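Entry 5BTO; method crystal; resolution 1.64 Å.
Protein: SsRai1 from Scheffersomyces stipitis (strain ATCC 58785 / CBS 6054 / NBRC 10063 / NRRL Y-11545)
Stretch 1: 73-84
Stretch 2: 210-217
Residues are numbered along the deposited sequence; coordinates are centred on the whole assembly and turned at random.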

# COMPACT_ATOMS: atom_id res chain seq x y z
N ALA A 73 -0.74 -47.22 9.42
CA ALA A 73 0.40 -47.79 10.13
C ALA A 73 1.66 -47.88 9.27
O ALA A 73 2.77 -47.87 9.80
CB ALA A 73 0.04 -49.16 10.69
N LYS A 74 1.48 -47.98 7.96
CA LYS A 74 2.60 -48.21 7.06
C LYS A 74 2.97 -46.97 6.26
O LYS A 74 3.80 -47.05 5.35
CB LYS A 74 2.28 -49.35 6.10
CG LYS A 74 1.70 -50.60 6.74
CD LYS A 74 1.21 -51.55 5.67
CE LYS A 74 0.44 -50.79 4.59
NZ LYS A 74 0.09 -51.65 3.42
N PHE A 75 2.36 -45.83 6.58
CA PHE A 75 2.64 -44.60 5.85
C PHE A 75 4.14 -44.36 5.77
O PHE A 75 4.82 -44.25 6.80
CB PHE A 75 1.94 -43.40 6.51
CG PHE A 75 2.09 -42.11 5.75
CD1 PHE A 75 2.07 -42.09 4.36
CD2 PHE A 75 2.23 -40.90 6.42
CE1 PHE A 75 2.20 -40.90 3.66
CE2 PHE A 75 2.35 -39.71 5.73
CZ PHE A 75 2.33 -39.71 4.35
N LYS A 76 4.67 -44.29 4.55
CA LYS A 76 6.08 -44.00 4.35
C LYS A 76 6.25 -42.50 4.15
O LYS A 76 6.09 -41.98 3.05
CB LYS A 76 6.63 -44.78 3.15
CG LYS A 76 8.11 -44.56 2.89
CD LYS A 76 8.74 -45.79 2.26
CE LYS A 76 8.03 -46.19 0.98
NZ LYS A 76 8.56 -47.48 0.45
N LYS A 77 6.57 -41.81 5.24
CA LYS A 77 6.59 -40.36 5.28
C LYS A 77 8.02 -39.83 5.22
O LYS A 77 8.85 -40.16 6.07
CB LYS A 77 5.89 -39.86 6.55
CG LYS A 77 5.84 -38.35 6.72
CD LYS A 77 5.16 -37.98 8.03
CE LYS A 77 5.29 -36.50 8.35
NZ LYS A 77 4.60 -35.65 7.35
N ILE A 78 8.31 -39.03 4.21
CA ILE A 78 9.63 -38.46 4.04
C ILE A 78 9.88 -37.42 5.13
O ILE A 78 9.00 -36.62 5.45
CB ILE A 78 9.78 -37.82 2.64
CG1 ILE A 78 11.24 -37.49 2.33
CG2 ILE A 78 8.88 -36.59 2.51
CD1 ILE A 78 11.45 -37.02 0.90
N PRO A 79 11.09 -37.43 5.73
CA PRO A 79 11.42 -36.49 6.81
C PRO A 79 11.27 -35.05 6.33
O PRO A 79 11.83 -34.68 5.30
CB PRO A 79 12.89 -36.80 7.10
CG PRO A 79 13.08 -38.21 6.65
CD PRO A 79 12.19 -38.36 5.45
N GLU A 80 10.51 -34.24 7.07
CA GLU A 80 10.14 -32.90 6.62
C GLU A 80 11.35 -32.01 6.33
O GLU A 80 11.24 -31.03 5.59
CB GLU A 80 9.18 -32.24 7.62
CG GLU A 80 8.41 -31.05 7.06
CD GLU A 80 7.51 -31.42 5.88
OE1 GLU A 80 7.44 -32.61 5.52
OE2 GLU A 80 6.86 -30.50 5.32
N GLU A 81 12.50 -32.34 6.92
CA GLU A 81 13.73 -31.60 6.65
C GLU A 81 14.42 -32.11 5.39
O GLU A 81 15.48 -31.62 5.00
CB GLU A 81 14.67 -31.67 7.86
CG GLU A 81 14.83 -33.05 8.45
CD GLU A 81 15.16 -33.00 9.93
OE1 GLU A 81 15.06 -31.90 10.52
OE2 GLU A 81 15.51 -34.05 10.50
N LYS A 82 13.81 -33.11 4.76
CA LYS A 82 14.27 -33.61 3.48
C LYS A 82 13.22 -33.28 2.42
O LYS A 82 13.24 -33.82 1.32
CB LYS A 82 14.51 -35.12 3.54
CG LYS A 82 15.26 -35.56 4.79
CD LYS A 82 15.76 -36.99 4.68
CE LYS A 82 16.58 -37.38 5.90
NZ LYS A 82 17.45 -38.57 5.65
N ASN A 83 12.30 -32.39 2.78
CA ASN A 83 11.15 -32.11 1.92
C ASN A 83 10.89 -30.62 1.73
O ASN A 83 9.80 -30.21 1.32
CB ASN A 83 9.91 -32.80 2.49
CG ASN A 83 8.79 -32.93 1.47
OD1 ASN A 83 9.05 -33.04 0.27
ND2 ASN A 83 7.55 -32.93 1.94
N MET A 84 11.90 -29.80 2.02
CA MET A 84 11.80 -28.36 1.77
C MET A 84 12.00 -28.07 0.28
O MET A 84 12.78 -28.75 -0.39
CB MET A 84 12.82 -27.59 2.62
CG MET A 84 12.45 -27.52 4.09
SD MET A 84 13.68 -26.71 5.13
CE MET A 84 15.08 -27.81 4.91
N MET A 210 0.27 -49.65 -0.31
CA MET A 210 1.01 -48.80 0.62
C MET A 210 1.00 -47.35 0.15
O MET A 210 1.03 -47.07 -1.05
CB MET A 210 2.45 -49.29 0.77
CG MET A 210 3.27 -48.51 1.78
SD MET A 210 4.90 -49.23 2.05
CE MET A 210 5.60 -48.11 3.25
N VAL A 211 0.95 -46.42 1.10
CA VAL A 211 0.90 -44.99 0.80
C VAL A 211 2.20 -44.30 1.21
O VAL A 211 2.77 -44.61 2.26
CB VAL A 211 -0.27 -44.31 1.54
CG1 VAL A 211 -0.25 -42.81 1.31
CG2 VAL A 211 -1.59 -44.90 1.08
N ASN A 212 2.65 -43.37 0.37
CA ASN A 212 3.89 -42.65 0.62
C ASN A 212 3.82 -41.20 0.13
O ASN A 212 2.97 -40.86 -0.70
CB ASN A 212 5.07 -43.35 -0.05
CG ASN A 212 5.17 -43.05 -1.54
OD1 ASN A 212 5.73 -42.03 -1.94
ND2 ASN A 212 4.63 -43.94 -2.36
N ASN A 213 4.70 -40.36 0.64
CA ASN A 213 4.78 -38.99 0.14
C ASN A 213 6.14 -38.66 -0.46
O ASN A 213 6.50 -37.49 -0.63
CB ASN A 213 4.37 -37.97 1.22
CG ASN A 213 5.39 -37.86 2.34
OD1 ASN A 213 6.37 -38.60 2.39
ND2 ASN A 213 5.16 -36.92 3.24
N TYR A 214 6.91 -39.70 -0.77
CA TYR A 214 8.16 -39.55 -1.50
C TYR A 214 7.91 -39.18 -2.95
O TYR A 214 8.55 -38.29 -3.51
CB TYR A 214 8.98 -40.83 -1.44
CG TYR A 214 9.78 -40.99 -0.18
CD1 TYR A 214 9.18 -41.40 1.00
CD2 TYR A 214 11.15 -40.73 -0.16
CE1 TYR A 214 9.91 -41.55 2.16
CE2 TYR A 214 11.89 -40.88 1.00
CZ TYR A 214 11.26 -41.29 2.16
OH TYR A 214 11.99 -41.43 3.31
N GLU A 215 6.96 -39.88 -3.56
CA GLU A 215 6.71 -39.73 -4.99
C GLU A 215 6.05 -38.40 -5.31
O GLU A 215 5.00 -38.06 -4.75
CB GLU A 215 5.85 -40.89 -5.52
CG GLU A 215 6.57 -42.23 -5.52
CD GLU A 215 5.65 -43.36 -5.93
OE1 GLU A 215 4.59 -43.53 -5.30
OE2 GLU A 215 6.00 -44.09 -6.89
N GLN A 216 6.68 -37.64 -6.20
CA GLN A 216 6.16 -36.35 -6.65
C GLN A 216 6.35 -36.19 -8.14
O GLN A 216 7.42 -36.52 -8.68
CB GLN A 216 6.89 -35.20 -5.96
CG GLN A 216 6.66 -35.08 -4.47
CD GLN A 216 7.35 -33.86 -3.90
OE1 GLN A 216 8.32 -33.37 -4.47
NE2 GLN A 216 6.84 -33.36 -2.78
N TYR A 217 5.33 -35.68 -8.82
CA TYR A 217 5.42 -35.33 -10.23
C TYR A 217 5.35 -33.81 -10.33
O TYR A 217 4.39 -33.19 -9.84
CB TYR A 217 4.27 -35.98 -11.01
CG TYR A 217 4.20 -35.57 -12.47
CD1 TYR A 217 5.13 -36.04 -13.39
CD2 TYR A 217 3.19 -34.74 -12.93
CE1 TYR A 217 5.07 -35.67 -14.72
CE2 TYR A 217 3.12 -34.37 -14.27
CZ TYR A 217 4.06 -34.84 -15.16
OH TYR A 217 3.99 -34.49 -16.48
O HOH W 1 11.06 -42.55 5.66

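Residues 74–78 and 210–214 run alongside each other in the same direction, with CA pairs advancing in step from Lys74 and Met210 to Ile78 and Tyr214. The closest approach is at Lys76 and Asn212, whose CA atoms lie 4.5 Å apart and whose backbones form a single bridge. Both polar backbone groups of Lys76 are used there: its N donates to Val211 O (3.0 Å, nearly linear at 174°), and its O accepts from Asn213 N at 3.2 Å. Lys76 thus reaches the residues before and after Asn212, the pattern of a parallel bridge. Two CA-H...O contacts supplement it, Phe75 CA to Val211 O at 3.6 Å and Asn212 CA to Lys76 O at 3.3 Å.

Beyond the bridge, a side chain takes over from the backbone. Asn213 OD1 accepts from Ile78 N at 2.7 Å and 175°, so the amide of Ile78 is satisfied by a carboxamide oxygen. Asn212 instead serves its own stretch: its OD1 accepts from Glu215 N (3.0 Å) and, weakly, from Tyr214 N (2.9 Å), while its ND2 donates to Glu215 OE1 at 3.0 Å, bracing the turn after the bridge.

Apolar contacts surround this polar core. Ile78 covers one face of the Tyr214 ring, its CB 3.8 Å from the ring centroid and close to the ring normal, a CH-pi arrangement. The aliphatic part of Lys76 also meets this ring, CG lying 3.6 Å from Tyr214 CE1. Although Phe75 points its CB away, its ring returns to place CE1 3.9 Å from Val211 CG1. The extended Met210 side chain brings CE to 3.5 Å from Lys76 CB. At the phenol end, a water links the stretches, donating to Lys77 O (3.3 Å from the water O) and hydrogen-bonding with Tyr214 OH (2.8 Å from the same O).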